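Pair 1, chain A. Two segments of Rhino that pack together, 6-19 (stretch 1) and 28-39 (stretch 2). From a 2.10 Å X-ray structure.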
# COMPACT_ATOMS: atom_id res chain seq x y z
N PHE A 6 -13.13 -16.95 13.45
CA PHE A 6 -11.93 -16.17 13.26
C PHE A 6 -12.24 -15.00 12.33
O PHE A 6 -13.28 -14.98 11.67
CB PHE A 6 -10.82 -17.01 12.66
CG PHE A 6 -11.14 -17.54 11.29
CD1 PHE A 6 -10.82 -16.81 10.16
CD2 PHE A 6 -11.77 -18.76 11.15
CE1 PHE A 6 -11.12 -17.30 8.91
CE2 PHE A 6 -12.07 -19.25 9.90
CZ PHE A 6 -11.74 -18.51 8.77
N GLY A 7 -11.33 -14.05 12.25
CA GLY A 7 -11.51 -12.91 11.36
C GLY A 7 -12.57 -11.97 11.89
O GLY A 7 -12.76 -11.87 13.11
N VAL A 8 -13.27 -11.30 10.98
CA VAL A 8 -14.25 -10.28 11.38
C VAL A 8 -15.37 -10.95 12.16
O VAL A 8 -16.02 -10.30 12.98
CB VAL A 8 -14.83 -9.50 10.16
CG1 VAL A 8 -13.75 -8.69 9.48
CG2 VAL A 8 -15.48 -10.44 9.16
N ASN A 9 -15.56 -12.25 11.93
CA ASN A 9 -16.61 -13.01 12.58
C ASN A 9 -16.46 -13.13 14.10
O ASN A 9 -17.42 -13.49 14.78
CB ASN A 9 -16.71 -14.39 11.95
CG ASN A 9 -17.64 -14.41 10.76
OD1 ASN A 9 -18.78 -13.95 10.85
ND2 ASN A 9 -17.16 -14.93 9.64
N ARG A 10 -15.27 -12.84 14.62
CA ARG A 10 -15.09 -12.76 16.07
C ARG A 10 -15.91 -11.62 16.63
O ARG A 10 -16.20 -11.57 17.82
CB ARG A 10 -13.62 -12.56 16.43
CG ARG A 10 -12.73 -13.70 16.04
CD ARG A 10 -11.31 -13.46 16.50
NE ARG A 10 -10.82 -14.63 17.22
CZ ARG A 10 -10.01 -15.54 16.70
NH1 ARG A 10 -9.55 -15.40 15.47
NH2 ARG A 10 -9.62 -16.57 17.43
N GLY A 11 -16.28 -10.69 15.75
CA GLY A 11 -16.99 -9.50 16.14
C GLY A 11 -16.16 -8.62 17.05
O GLY A 11 -16.72 -7.84 17.81
N LEU A 12 -14.83 -8.73 16.99
CA LEU A 12 -13.98 -7.84 17.77
C LEU A 12 -13.43 -6.67 16.96
O LEU A 12 -13.51 -6.67 15.73
CB LEU A 12 -12.81 -8.60 18.40
CG LEU A 12 -13.13 -9.90 19.12
CD1 LEU A 12 -11.84 -10.67 19.42
CD2 LEU A 12 -13.89 -9.60 20.40
N ASP A 13 -12.88 -5.69 17.65
CA ASP A 13 -12.28 -4.53 17.00
C ASP A 13 -10.83 -4.79 16.63
O ASP A 13 -10.06 -5.38 17.40
CB ASP A 13 -12.39 -3.31 17.91
CG ASP A 13 -13.78 -2.72 17.93
OD1 ASP A 13 -14.54 -2.92 16.94
OD2 ASP A 13 -14.13 -2.07 18.93
N LEU A 14 -10.45 -4.33 15.44
CA LEU A 14 -9.09 -4.51 14.92
C LEU A 14 -8.05 -3.94 15.89
O LEU A 14 -8.21 -2.82 16.38
CB LEU A 14 -8.95 -3.85 13.55
CG LEU A 14 -7.66 -4.08 12.75
CD1 LEU A 14 -7.50 -5.54 12.39
CD2 LEU A 14 -7.65 -3.24 11.50
N ASP A 15 -7.01 -4.72 16.19
CA ASP A 15 -5.97 -4.24 17.08
C ASP A 15 -4.82 -3.72 16.23
O ASP A 15 -4.76 -2.52 15.91
CB ASP A 15 -5.49 -5.34 18.03
CG ASP A 15 -4.77 -4.79 19.25
OD1 ASP A 15 -5.02 -3.62 19.62
OD2 ASP A 15 -3.95 -5.54 19.84
N LYS A 16 -3.92 -4.63 15.85
CA LYS A 16 -2.78 -4.31 14.98
C LYS A 16 -2.85 -5.08 13.63
O LYS A 16 -3.42 -6.18 13.56
CB LYS A 16 -1.44 -4.63 15.71
CG LYS A 16 -1.26 -4.01 17.11
CD LYS A 16 -1.95 -2.67 17.25
CE LYS A 16 -2.22 -2.21 18.72
NZ LYS A 16 -1.02 -1.57 19.42
N ILE A 17 -2.28 -4.50 12.58
CA ILE A 17 -1.96 -5.23 11.34
C ILE A 17 -0.49 -5.57 11.38
O ILE A 17 0.34 -4.66 11.32
CB ILE A 17 -2.24 -4.42 10.07
CG1 ILE A 17 -3.69 -3.93 10.04
CG2 ILE A 17 -1.87 -5.23 8.81
CD1 ILE A 17 -4.14 -3.35 8.70
N LEU A 18 -0.16 -6.86 11.50
CA LEU A 18 1.23 -7.28 11.67
C LEU A 18 1.99 -7.45 10.38
O LEU A 18 3.21 -7.28 10.34
CB LEU A 18 1.30 -8.60 12.44
CG LEU A 18 0.50 -8.66 13.73
CD1 LEU A 18 0.61 -10.03 14.40
CD2 LEU A 18 0.93 -7.52 14.66
N HIS A 19 1.29 -7.78 9.30
CA HIS A 19 1.97 -8.33 8.15
C HIS A 19 0.97 -8.56 7.01
O HIS A 19 -0.25 -8.53 7.24
CB HIS A 19 2.69 -9.62 8.60
CG HIS A 19 3.27 -10.43 7.50
ND1 HIS A 19 4.19 -9.92 6.61
CD2 HIS A 19 3.07 -11.71 7.14
CE1 HIS A 19 4.52 -10.85 5.74
NE2 HIS A 19 3.85 -11.96 6.04
N PHE A 28 -3.93 -10.74 1.54
CA PHE A 28 -4.38 -11.08 2.88
C PHE A 28 -3.58 -10.30 3.90
O PHE A 28 -2.38 -10.05 3.70
CB PHE A 28 -4.24 -12.58 3.12
CG PHE A 28 -5.25 -13.38 2.41
CD1 PHE A 28 -6.46 -13.66 3.01
CD2 PHE A 28 -5.01 -13.86 1.13
CE1 PHE A 28 -7.42 -14.40 2.35
CE2 PHE A 28 -5.97 -14.60 0.46
CZ PHE A 28 -7.17 -14.86 1.07
N MET A 29 -4.26 -9.91 4.97
CA MET A 29 -3.65 -9.21 6.07
C MET A 29 -3.66 -10.11 7.29
O MET A 29 -4.64 -10.82 7.52
CB MET A 29 -4.39 -7.90 6.36
CG MET A 29 -4.99 -7.25 5.14
SD MET A 29 -3.75 -6.35 4.20
CE MET A 29 -3.29 -5.10 5.41
N PHE A 30 -2.57 -10.08 8.05
CA PHE A 30 -2.45 -10.85 9.27
C PHE A 30 -2.61 -9.90 10.43
O PHE A 30 -1.82 -8.96 10.60
CB PHE A 30 -1.13 -11.62 9.26
CG PHE A 30 -1.01 -12.51 8.06
CD1 PHE A 30 -0.29 -12.12 6.94
CD2 PHE A 30 -1.72 -13.70 8.01
CE1 PHE A 30 -0.24 -12.94 5.82
CE2 PHE A 30 -1.66 -14.51 6.90
CZ PHE A 30 -0.92 -14.13 5.81
N VAL A 31 -3.66 -10.13 11.21
CA VAL A 31 -4.12 -9.12 12.15
C VAL A 31 -4.39 -9.69 13.53
O VAL A 31 -4.58 -10.89 13.71
CB VAL A 31 -5.44 -8.41 11.67
CG1 VAL A 31 -5.25 -7.71 10.33
CG2 VAL A 31 -6.64 -9.41 11.66
N THR A 32 -4.41 -8.78 14.49
CA THR A 32 -4.83 -9.12 15.85
C THR A 32 -6.06 -8.29 16.21
O THR A 32 -6.31 -7.23 15.63
CB THR A 32 -3.69 -8.90 16.84
OG1 THR A 32 -3.32 -7.52 16.84
CG2 THR A 32 -2.49 -9.73 16.44
N TRP A 33 -6.85 -8.80 17.14
CA TRP A 33 -8.05 -8.09 17.56
C TRP A 33 -7.89 -7.66 19.00
O TRP A 33 -7.16 -8.30 19.75
CB TRP A 33 -9.29 -8.97 17.40
CG TRP A 33 -9.36 -9.61 16.07
CD1 TRP A 33 -8.94 -10.86 15.74
CD2 TRP A 33 -9.88 -9.03 14.87
NE1 TRP A 33 -9.17 -11.10 14.40
CE2 TRP A 33 -9.75 -9.99 13.85
CE3 TRP A 33 -10.45 -7.79 14.56
CZ2 TRP A 33 -10.17 -9.74 12.53
CZ3 TRP A 33 -10.85 -7.54 13.27
CH2 TRP A 33 -10.72 -8.51 12.27
N LYS A 34 -8.60 -6.60 19.40
CA LYS A 34 -8.55 -6.14 20.78
C LYS A 34 -9.20 -7.14 21.72
O LYS A 34 -10.33 -7.59 21.49
CB LYS A 34 -9.22 -4.78 20.91
CG LYS A 34 -8.44 -3.65 20.25
CD LYS A 34 -9.18 -2.32 20.33
CE LYS A 34 -8.39 -1.24 19.63
NZ LYS A 34 -9.13 0.06 19.62
N GLY A 35 -8.47 -7.50 22.77
CA GLY A 35 -9.00 -8.38 23.79
C GLY A 35 -8.73 -9.84 23.48
O GLY A 35 -9.02 -10.73 24.29
N CYS A 36 -8.17 -10.08 22.30
CA CYS A 36 -7.86 -11.43 21.85
C CYS A 36 -6.40 -11.59 21.49
O CYS A 36 -5.77 -10.67 20.98
CB CYS A 36 -8.74 -11.78 20.64
SG CYS A 36 -8.39 -13.41 19.91
N SER A 37 -5.88 -12.79 21.73
CA SER A 37 -4.47 -13.08 21.53
C SER A 37 -4.14 -13.71 20.17
O SER A 37 -2.98 -13.75 19.77
CB SER A 37 -3.99 -14.01 22.64
OG SER A 37 -2.64 -14.37 22.44
N SER A 38 -5.16 -14.20 19.46
CA SER A 38 -4.94 -14.94 18.21
C SER A 38 -4.53 -14.03 17.05
O SER A 38 -4.79 -12.82 17.09
CB SER A 38 -6.21 -15.71 17.82
OG SER A 38 -6.62 -16.58 18.85
N ILE A 39 -3.88 -14.63 16.05
CA ILE A 39 -3.48 -13.93 14.83
C ILE A 39 -4.27 -14.49 13.65
O ILE A 39 -4.22 -15.69 13.39
CB ILE A 39 -1.95 -14.07 14.54
CG1 ILE A 39 -1.13 -13.66 15.76
CG2 ILE A 39 -1.53 -13.26 13.29
CD1 ILE A 39 0.37 -13.69 15.52

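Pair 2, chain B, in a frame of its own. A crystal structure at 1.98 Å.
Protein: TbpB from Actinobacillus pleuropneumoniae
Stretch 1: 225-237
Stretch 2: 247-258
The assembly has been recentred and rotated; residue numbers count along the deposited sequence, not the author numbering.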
# COMPACT_ATOMS: atom_id res chain seq x y z
N ASN B 225 20.32 -29.21 -8.90
CA ASN B 225 19.17 -28.37 -9.18
C ASN B 225 19.00 -27.39 -8.03
O ASN B 225 18.69 -27.79 -6.90
CB ASN B 225 17.93 -29.27 -9.41
CG ASN B 225 16.62 -28.50 -9.34
OD1 ASN B 225 16.59 -27.30 -9.58
ND2 ASN B 225 15.55 -29.17 -8.99
N PHE B 226 19.26 -26.10 -8.27
CA PHE B 226 19.15 -25.07 -7.21
C PHE B 226 17.70 -24.73 -6.76
O PHE B 226 17.52 -23.99 -5.78
CB PHE B 226 19.88 -23.80 -7.67
CG PHE B 226 21.36 -23.89 -7.48
CD1 PHE B 226 21.94 -23.59 -6.25
CD2 PHE B 226 22.17 -24.38 -8.51
CE1 PHE B 226 23.34 -23.73 -6.06
CE2 PHE B 226 23.54 -24.51 -8.33
CZ PHE B 226 24.13 -24.18 -7.12
N PHE B 227 16.71 -25.23 -7.51
CA PHE B 227 15.30 -24.76 -7.41
C PHE B 227 14.37 -25.91 -7.02
O PHE B 227 13.32 -26.10 -7.65
CB PHE B 227 14.86 -24.18 -8.78
CG PHE B 227 15.92 -23.30 -9.42
CD1 PHE B 227 16.15 -22.02 -8.94
CD2 PHE B 227 16.71 -23.77 -10.50
CE1 PHE B 227 17.14 -21.19 -9.49
CE2 PHE B 227 17.70 -22.95 -11.05
CZ PHE B 227 17.91 -21.66 -10.55
N SER B 228 14.78 -26.68 -6.00
CA SER B 228 14.05 -27.93 -5.70
C SER B 228 13.02 -27.71 -4.61
O SER B 228 12.13 -28.55 -4.43
CB SER B 228 15.02 -29.06 -5.31
OG SER B 228 15.68 -28.79 -4.06
N ALA B 229 13.16 -26.62 -3.87
CA ALA B 229 12.34 -26.38 -2.67
C ALA B 229 11.12 -25.54 -2.99
O ALA B 229 11.21 -24.58 -3.77
CB ALA B 229 13.16 -25.67 -1.63
N ASP B 230 9.97 -25.90 -2.42
CA ASP B 230 8.79 -25.06 -2.54
C ASP B 230 8.90 -23.85 -1.61
O ASP B 230 9.76 -23.81 -0.70
CB ASP B 230 7.52 -25.84 -2.12
CG ASP B 230 7.19 -27.00 -3.06
OD1 ASP B 230 7.46 -26.96 -4.26
OD2 ASP B 230 6.63 -28.00 -2.58
N SER B 231 8.02 -22.87 -1.82
CA SER B 231 7.86 -21.71 -0.92
C SER B 231 6.39 -21.48 -0.58
O SER B 231 5.55 -21.42 -1.48
CB SER B 231 8.33 -20.42 -1.60
OG SER B 231 8.17 -19.32 -0.71
N GLN B 232 6.12 -21.27 0.71
CA GLN B 232 4.80 -20.81 1.14
C GLN B 232 4.88 -19.33 1.45
O GLN B 232 3.99 -18.80 2.13
CB GLN B 232 4.37 -21.55 2.43
CG GLN B 232 4.21 -23.06 2.33
CD GLN B 232 3.51 -23.57 1.06
OE1 GLN B 232 4.08 -24.40 0.32
NE2 GLN B 232 2.27 -23.10 0.80
N SER B 233 5.92 -18.64 0.99
CA SER B 233 6.08 -17.23 1.37
C SER B 233 6.17 -16.31 0.14
O SER B 233 7.00 -15.39 0.08
CB SER B 233 7.30 -17.04 2.28
OG SER B 233 8.50 -17.44 1.60
N LEU B 234 5.32 -16.57 -0.84
CA LEU B 234 5.24 -15.66 -1.98
C LEU B 234 4.38 -14.48 -1.57
O LEU B 234 3.24 -14.66 -1.12
CB LEU B 234 4.61 -16.36 -3.20
CG LEU B 234 4.70 -15.53 -4.50
CD1 LEU B 234 4.93 -16.45 -5.73
CD2 LEU B 234 3.46 -14.71 -4.70
N GLU B 235 4.89 -13.27 -1.75
CA GLU B 235 4.12 -12.06 -1.40
C GLU B 235 4.58 -10.97 -2.31
O GLU B 235 5.83 -10.79 -2.52
CB GLU B 235 4.33 -11.63 0.07
CG GLU B 235 3.27 -10.63 0.68
CD GLU B 235 3.43 -9.14 0.30
OE1 GLU B 235 4.50 -8.71 -0.23
OE2 GLU B 235 2.46 -8.36 0.56
N GLY B 236 3.61 -10.23 -2.85
CA GLY B 236 3.98 -9.06 -3.66
C GLY B 236 2.84 -8.08 -3.75
O GLY B 236 1.90 -8.21 -3.01
N GLY B 237 2.95 -7.10 -4.65
CA GLY B 237 1.93 -6.07 -4.76
C GLY B 237 1.71 -5.64 -6.20
O GLY B 237 2.56 -5.89 -7.08
N ALA B 247 5.08 -6.67 -8.64
CA ALA B 247 6.43 -7.08 -8.26
C ALA B 247 6.30 -7.85 -6.96
O ALA B 247 5.30 -7.69 -6.22
CB ALA B 247 7.36 -5.86 -8.10
N GLY B 248 7.25 -8.72 -6.70
CA GLY B 248 7.21 -9.46 -5.42
C GLY B 248 8.35 -10.42 -5.24
O GLY B 248 9.36 -10.35 -5.96
N LYS B 249 8.21 -11.29 -4.24
CA LYS B 249 9.34 -12.15 -3.87
C LYS B 249 8.82 -13.42 -3.23
O LYS B 249 7.65 -13.49 -2.80
CB LYS B 249 10.30 -11.43 -2.88
CG LYS B 249 9.79 -11.46 -1.41
CD LYS B 249 10.67 -10.58 -0.49
CE LYS B 249 10.39 -10.83 1.00
NZ LYS B 249 8.92 -10.62 1.31
N PHE B 250 9.69 -14.42 -3.16
CA PHE B 250 9.42 -15.51 -2.25
C PHE B 250 10.71 -16.05 -1.67
O PHE B 250 11.82 -15.83 -2.23
CB PHE B 250 8.58 -16.64 -2.88
CG PHE B 250 9.28 -17.41 -3.97
CD1 PHE B 250 10.19 -18.39 -3.66
CD2 PHE B 250 8.96 -17.19 -5.32
CE1 PHE B 250 10.83 -19.15 -4.66
CE2 PHE B 250 9.57 -17.96 -6.36
CZ PHE B 250 10.53 -18.93 -6.01
N VAL B 251 10.56 -16.79 -0.58
CA VAL B 251 11.72 -17.47 0.03
C VAL B 251 11.47 -18.98 0.11
O VAL B 251 10.39 -19.40 0.58
CB VAL B 251 12.04 -16.91 1.43
CG1 VAL B 251 13.45 -17.41 1.97
CG2 VAL B 251 11.92 -15.39 1.45
N ALA B 252 12.43 -19.79 -0.34
CA ALA B 252 12.29 -21.26 -0.23
C ALA B 252 12.03 -21.63 1.25
O ALA B 252 12.59 -20.99 2.17
CB ALA B 252 13.58 -21.94 -0.75
N ASN B 253 11.19 -22.65 1.48
CA ASN B 253 10.85 -23.06 2.83
C ASN B 253 12.08 -23.53 3.64
O ASN B 253 12.09 -23.36 4.83
CB ASN B 253 9.73 -24.11 2.83
CG ASN B 253 8.44 -23.57 2.30
OD1 ASN B 253 8.15 -22.35 2.33
ND2 ASN B 253 7.63 -24.49 1.78
N ASP B 254 13.12 -24.03 2.98
CA ASP B 254 14.38 -24.37 3.66
C ASP B 254 15.42 -23.24 3.57
O ASP B 254 16.61 -23.46 3.84
CB ASP B 254 14.97 -25.66 3.07
CG ASP B 254 15.46 -25.47 1.63
OD1 ASP B 254 15.19 -24.44 1.00
OD2 ASP B 254 16.11 -26.37 1.09
N LYS B 255 14.99 -22.02 3.23
CA LYS B 255 15.91 -20.86 3.16
C LYS B 255 17.10 -20.99 2.18
O LYS B 255 18.11 -20.32 2.33
CB LYS B 255 16.42 -20.45 4.55
CG LYS B 255 15.32 -20.21 5.60
CD LYS B 255 15.95 -19.81 6.92
CE LYS B 255 14.89 -19.20 7.84
NZ LYS B 255 14.40 -20.19 8.80
N SER B 256 16.94 -21.82 1.15
CA SER B 256 18.01 -22.06 0.16
C SER B 256 17.92 -21.16 -1.09
O SER B 256 18.78 -21.23 -1.96
CB SER B 256 17.96 -23.50 -0.30
OG SER B 256 16.74 -23.72 -0.99
N LEU B 257 16.87 -20.34 -1.17
CA LEU B 257 16.65 -19.49 -2.35
C LEU B 257 15.77 -18.31 -2.00
O LEU B 257 14.82 -18.44 -1.21
CB LEU B 257 16.07 -20.31 -3.50
CG LEU B 257 16.44 -19.60 -4.80
CD1 LEU B 257 17.45 -20.36 -5.68
CD2 LEU B 257 15.18 -19.16 -5.50
N PHE B 258 16.12 -17.15 -2.57
CA PHE B 258 15.32 -15.92 -2.47
C PHE B 258 15.11 -15.47 -3.89
O PHE B 258 16.06 -15.21 -4.60
CB PHE B 258 16.12 -14.88 -1.68
CG PHE B 258 15.47 -13.51 -1.53
CD1 PHE B 258 14.66 -13.22 -0.42
CD2 PHE B 258 15.76 -12.47 -2.44
CE1 PHE B 258 14.14 -11.94 -0.22
CE2 PHE B 258 15.23 -11.19 -2.27
CZ PHE B 258 14.43 -10.91 -1.16
O HOH W 1 15.68 -24.36 -3.73
O HOH W 2 19.27 -23.35 -3.87
O HOH W 3 8.83 -19.63 3.36
O HOH W 4 8.00 -13.14 1.25
O HOH W 5 7.20 -9.25 -0.67

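The sharpest difference lies where Trp33(A) of pair 1 superposes on Ala252(B) of pair 2. Pair 1 fills this corner with an indole: Trp33(A) has 153 Å² covered by stretch 1, which wraps around it. Gly7(A) C lies 3.3 Å from Trp33(A) CZ2, Arg10(A) CD is 3.6 Å from Trp33(A) CD1, and Leu14(A) CD1 sits over one ring face, 4.0 Å from Trp33(A) CZ3. In pair 2 the same corner closes on two methyl groups, Ala229(B) CB and Ala252(B) CB, 3.9 Å apart. The matching leucine, Leu12(A), reaches Trp33(A) CB with its CD1 at 3.7 Å. Large meets large in one pair, small meets small in the other, and the backbones still superpose to 1.0 Å over 14 central residues.

The shared frame is an antiparallel strand pair, at 152° in pair 1 and 167° in pair 2, with a tight turn after the second strand: type II from Trp33(A) to Cys36(A), type I from Ala252(B) to Lys255(B). One backbone hydrogen bond between the stretches recurs at matched positions. Lys34(A) N donates to Asp13(A) O at 2.8 Å, and Asn253(B) N donates to Asp230(B) O at 2.9 Å, pinning the turn to the other stretch.

Beside this bond, a hydroxyl joins the pairing in both pairs, but from opposite strands. In pair 1 Thr32(A) OG1 accepts from Lys16(A) N at 3.1 Å, supplementing the backbone bond between these positions. At the matched positions of pair 2 the roles are exchanged: Ser233(B) OG accepts from Val251(B) N at 3.1 Å, taking the place of the carbonyl as acceptor. Leu14(A) CD1 lies 3.6 Å from Val31(A) CB, and Ser231(B) CB lies 3.4 Å from Phe250(B) CD1 at the matched positions; the serine adds a hydrogen bond from Ser231(B) OG to Val251(B) O at 2.6 Å.

Further along, Ile17(A) and Leu234(B) match, as do Val31(A) and Phe250(B). Both pairs use apolar contact here, Ile17(A) CG1 to Val31(A) CG1 at 4.1 Å and Leu234(B) CB to Phe250(B) CB at 4.0 Å. Pair 1 then bulges, and His19(A) and Phe30(A) set their rings nearly parallel but slid apart, centroids 5.3 Å apart. Pair 2 runs on in regular register to Gly236(B) and Gly248(B), whose CA atoms approach to 3.7 Å. A CB on Gly236(B) would lie 2.3 Å from Ala247(B) O, and one on Gly248(B) 2.8 Å from Gly236(B) CA. The rule is plain: backbones this close at Gly236(B) and Gly248(B) leave no room for a side chain at either position.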